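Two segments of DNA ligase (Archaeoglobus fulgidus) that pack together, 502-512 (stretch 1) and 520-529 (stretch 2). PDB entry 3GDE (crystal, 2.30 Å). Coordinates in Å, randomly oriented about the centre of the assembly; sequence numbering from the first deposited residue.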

# COMPACT_ATOMS: atom_id res chain seq x y z
N VAL A 502 7.06 0.97 -7.86
CA VAL A 502 7.57 -0.21 -7.17
C VAL A 502 7.89 -1.30 -8.20
O VAL A 502 7.07 -1.60 -9.07
CB VAL A 502 6.52 -0.72 -6.11
CG1 VAL A 502 6.88 -2.10 -5.57
CG2 VAL A 502 6.38 0.30 -4.97
N PHE A 503 9.09 -1.87 -8.12
CA PHE A 503 9.48 -3.00 -8.99
C PHE A 503 9.37 -4.30 -8.21
O PHE A 503 9.72 -4.34 -7.03
CB PHE A 503 10.94 -2.88 -9.45
CG PHE A 503 11.20 -1.83 -10.49
CD1 PHE A 503 10.16 -1.13 -11.10
CD2 PHE A 503 12.52 -1.56 -10.88
CE1 PHE A 503 10.42 -0.17 -12.06
CE2 PHE A 503 12.79 -0.60 -11.85
CZ PHE A 503 11.74 0.10 -12.44
N GLU A 504 8.91 -5.36 -8.87
CA GLU A 504 9.15 -6.72 -8.36
C GLU A 504 10.56 -7.16 -8.75
O GLU A 504 10.92 -7.16 -9.93
CB GLU A 504 8.11 -7.72 -8.86
CG GLU A 504 8.28 -9.12 -8.24
CD GLU A 504 7.24 -10.13 -8.68
OE1 GLU A 504 6.21 -9.73 -9.29
OE2 GLU A 504 7.44 -11.34 -8.40
N VAL A 505 11.35 -7.55 -7.75
CA VAL A 505 12.77 -7.84 -7.90
C VAL A 505 13.09 -9.24 -7.35
O VAL A 505 12.73 -9.56 -6.21
CB VAL A 505 13.63 -6.79 -7.15
CG1 VAL A 505 15.12 -7.08 -7.31
CG2 VAL A 505 13.32 -5.38 -7.64
N ALA A 506 13.76 -10.04 -8.18
CA ALA A 506 14.32 -11.32 -7.74
C ALA A 506 15.79 -11.12 -7.36
O ALA A 506 16.42 -10.15 -7.75
CB ALA A 506 14.19 -12.37 -8.85
N TYR A 507 16.33 -12.06 -6.60
CA TYR A 507 17.72 -11.96 -6.15
C TYR A 507 18.27 -13.36 -5.87
O TYR A 507 17.50 -14.31 -5.70
CB TYR A 507 17.79 -11.11 -4.87
CG TYR A 507 16.95 -11.65 -3.73
CD1 TYR A 507 17.53 -12.44 -2.74
CD2 TYR A 507 15.58 -11.39 -3.65
CE1 TYR A 507 16.78 -12.96 -1.70
CE2 TYR A 507 14.80 -11.91 -2.60
CZ TYR A 507 15.41 -12.69 -1.63
OH TYR A 507 14.67 -13.21 -0.58
N GLN A 508 19.59 -13.48 -5.82
CA GLN A 508 20.23 -14.74 -5.41
C GLN A 508 20.42 -14.80 -3.89
O GLN A 508 20.21 -15.85 -3.27
CB GLN A 508 21.58 -14.95 -6.12
CG GLN A 508 21.46 -15.33 -7.60
CD GLN A 508 20.55 -16.51 -7.85
OE1 GLN A 508 20.68 -17.56 -7.23
NE2 GLN A 508 19.59 -16.34 -8.77
N GLU A 509 20.81 -13.67 -3.31
CA GLU A 509 21.13 -13.60 -1.89
C GLU A 509 20.95 -12.18 -1.34
O GLU A 509 21.13 -11.20 -2.05
CB GLU A 509 22.57 -14.07 -1.66
CG GLU A 509 22.89 -14.38 -0.20
CD GLU A 509 24.32 -14.87 0.02
OE1 GLU A 509 25.25 -14.48 -0.75
OE2 GLU A 509 24.52 -15.64 0.98
N ILE A 510 20.56 -12.09 -0.07
CA ILE A 510 20.67 -10.84 0.69
C ILE A 510 21.93 -10.96 1.56
O ILE A 510 22.05 -11.90 2.33
CB ILE A 510 19.43 -10.57 1.59
CG1 ILE A 510 18.15 -10.50 0.75
CG2 ILE A 510 19.61 -9.26 2.37
CD1 ILE A 510 16.87 -10.78 1.54
N GLN A 511 22.87 -10.03 1.40
CA GLN A 511 24.03 -9.96 2.30
C GLN A 511 23.89 -8.80 3.28
O GLN A 511 23.22 -7.81 2.98
CB GLN A 511 25.35 -9.78 1.54
CG GLN A 511 25.36 -10.02 0.04
CD GLN A 511 26.57 -9.35 -0.64
OE1 GLN A 511 27.05 -9.82 -1.68
NE2 GLN A 511 27.06 -8.26 -0.05
N LYS A 512 24.53 -8.92 4.44
CA LYS A 512 24.77 -7.76 5.29
C LYS A 512 25.93 -6.95 4.71
O LYS A 512 26.94 -7.51 4.31
CB LYS A 512 25.07 -8.16 6.74
CG LYS A 512 23.90 -8.81 7.45
CD LYS A 512 23.93 -8.56 8.95
CE LYS A 512 23.10 -7.33 9.31
NZ LYS A 512 22.98 -7.13 10.79
N TYR A 520 21.91 -3.81 4.37
CA TYR A 520 21.72 -4.99 3.52
C TYR A 520 21.94 -4.66 2.06
O TYR A 520 21.71 -3.54 1.62
CB TYR A 520 20.33 -5.62 3.71
CG TYR A 520 20.09 -6.11 5.12
CD1 TYR A 520 20.56 -7.35 5.53
CD2 TYR A 520 19.41 -5.32 6.05
CE1 TYR A 520 20.36 -7.81 6.83
CE2 TYR A 520 19.21 -5.77 7.35
CZ TYR A 520 19.69 -7.01 7.73
OH TYR A 520 19.49 -7.47 9.02
N ALA A 521 22.38 -5.66 1.30
CA ALA A 521 22.56 -5.51 -0.14
C ALA A 521 22.06 -6.76 -0.86
O ALA A 521 22.30 -7.88 -0.42
CB ALA A 521 24.02 -5.25 -0.47
N LEU A 522 21.37 -6.55 -1.98
CA LEU A 522 20.95 -7.66 -2.82
C LEU A 522 22.11 -8.11 -3.71
O LEU A 522 22.77 -7.28 -4.37
CB LEU A 522 19.73 -7.30 -3.66
CG LEU A 522 18.45 -6.84 -2.96
CD1 LEU A 522 17.36 -6.58 -3.99
CD2 LEU A 522 17.96 -7.86 -1.93
N ARG A 523 22.35 -9.42 -3.71
CA ARG A 523 23.32 -10.06 -4.58
C ARG A 523 22.56 -10.61 -5.80
O ARG A 523 21.61 -11.38 -5.66
CB ARG A 523 24.04 -11.17 -3.81
CG ARG A 523 25.13 -11.93 -4.57
CD ARG A 523 26.52 -11.30 -4.43
NE ARG A 523 27.51 -11.98 -5.26
CZ ARG A 523 28.60 -11.43 -5.79
NH1 ARG A 523 28.87 -10.14 -5.60
NH2 ARG A 523 29.42 -12.17 -6.54
N PHE A 524 22.97 -10.16 -6.99
CA PHE A 524 22.32 -10.50 -8.27
C PHE A 524 20.82 -10.19 -8.34
O PHE A 524 20.02 -11.08 -8.66
CB PHE A 524 22.64 -11.95 -8.71
CG PHE A 524 24.10 -12.27 -8.71
CD1 PHE A 524 24.63 -13.16 -7.78
CD2 PHE A 524 24.96 -11.64 -9.60
CE1 PHE A 524 26.00 -13.43 -7.76
CE2 PHE A 524 26.33 -11.92 -9.59
CZ PHE A 524 26.84 -12.81 -8.67
N PRO A 525 20.45 -8.92 -8.09
CA PRO A 525 19.06 -8.52 -8.23
C PRO A 525 18.66 -8.57 -9.71
O PRO A 525 19.49 -8.32 -10.59
CB PRO A 525 19.05 -7.07 -7.71
CG PRO A 525 20.43 -6.59 -7.96
CD PRO A 525 21.31 -7.78 -7.71
N ARG A 526 17.41 -8.92 -9.98
CA ARG A 526 16.98 -9.09 -11.36
C ARG A 526 15.55 -8.62 -11.46
O ARG A 526 14.71 -9.02 -10.66
CB ARG A 526 17.12 -10.57 -11.79
CG ARG A 526 16.61 -10.89 -13.20
CD ARG A 526 17.01 -12.32 -13.67
NE ARG A 526 18.41 -12.37 -14.08
CZ ARG A 526 18.85 -12.05 -15.30
NH1 ARG A 526 17.99 -11.68 -16.25
NH2 ARG A 526 20.15 -12.10 -15.57
N PHE A 527 15.29 -7.77 -12.45
CA PHE A 527 13.97 -7.19 -12.65
C PHE A 527 12.99 -8.24 -13.14
O PHE A 527 13.26 -8.95 -14.11
CB PHE A 527 14.07 -6.02 -13.63
CG PHE A 527 12.74 -5.35 -13.95
CD1 PHE A 527 12.14 -4.46 -13.05
CD2 PHE A 527 12.11 -5.58 -15.18
CE1 PHE A 527 10.92 -3.85 -13.35
CE2 PHE A 527 10.89 -4.96 -15.49
CZ PHE A 527 10.30 -4.09 -14.58
N VAL A 528 11.86 -8.35 -12.45
CA VAL A 528 10.77 -9.22 -12.87
C VAL A 528 9.70 -8.41 -13.61
O VAL A 528 9.44 -8.65 -14.79
CB VAL A 528 10.17 -9.99 -11.66
CG1 VAL A 528 9.12 -11.00 -12.12
CG2 VAL A 528 11.29 -10.71 -10.88
N ARG A 529 9.09 -7.43 -12.92
CA ARG A 529 8.12 -6.51 -13.52
C ARG A 529 7.85 -5.28 -12.66
O ARG A 529 8.14 -5.26 -11.45
CB ARG A 529 6.79 -7.23 -13.79
CG ARG A 529 6.08 -7.71 -12.54
CD ARG A 529 4.93 -8.62 -12.92
NE ARG A 529 5.06 -9.89 -12.24
CZ ARG A 529 5.52 -11.02 -12.78
NH1 ARG A 529 5.87 -11.08 -14.06
NH2 ARG A 529 5.60 -12.10 -12.04

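The strongest polar links between these two segments of the ligase are backbone hydrogen bonds, for the stretches run antiparallel and pair as strands in two sections, 509-512 with 520-523 and 502-506 with 526-529. In the first section, Arg523 N donates to Glu509 O at 2.7 Å and nearly in line, while Gln511 and Ala521 bond reciprocally, N to O, at 2.9 Å in each direction. In the second, Ala506 N reaches Arg526 O at 2.8 Å and Arg526 N returns to Ala506 O at 2.7 Å.

A beta bulge shifts the register by one between Glu504 and Val505. Glu504 therefore bonds to two successive residues: its N donates to Arg529 O at 2.7 Å, and its O accepts from Val528 N at 2.9 Å. The side chains of Glu504 and Arg529 lie on the same face of the sheet and form a salt bridge, OE1 to NE, at 3.2 Å. The hydrogen bond within it is weak, its angle at hydrogen being 128°, but opposite charges suit this largely buried position, where an unpaired carboxylate would be costly.

Between the sections the regular pattern loosens. Arg523 O accepts from Gln508 N at 2.9 Å and only weakly from Glu509 N at 3.4 Å. Pro525 has no amide hydrogen to offer, but its CA lies 3.1 Å from Ala506 O, a CA-H...O contact beside the Arg526 bond. Across the same junction, Tyr507 CA makes a similar contact with Phe524 O at 3.5 Å.

On the face that carries Glu504 and Arg529, the small CB of Ala506 packs 3.9 Å from Val528 CG2, and Gln511 OE1 comes within 3.2 Å of Arg523 CD, a polar atom against the aliphatic part of the arginine.

The other face, carrying Val505, Ile510, Leu522, Tyr520 and Phe527, is mostly apolar. Leu522 is shared by several neighbours: its CD2 lies 3.8 Å from Ile510 CG1, and its CD1 lies 4.0 Å from Val505 CG1. Branched aliphatic chains fill such a space well, offering several methyls without polar groups to satisfy. Ile510 CG2 also meets Tyr520 CD1 at 3.8 Å. Lys512, itself exposed, brings CE within 3.6 Å of Tyr520 OH, so the long aliphatic chain of the lysine adds to the packing.

Near the other end, Phe527 turns its ring edge toward the face of Phe503, with centroids 4.8 Å apart and planes at 74°. This arrangement sets weakly positive edge hydrogens against the electron-rich ring face.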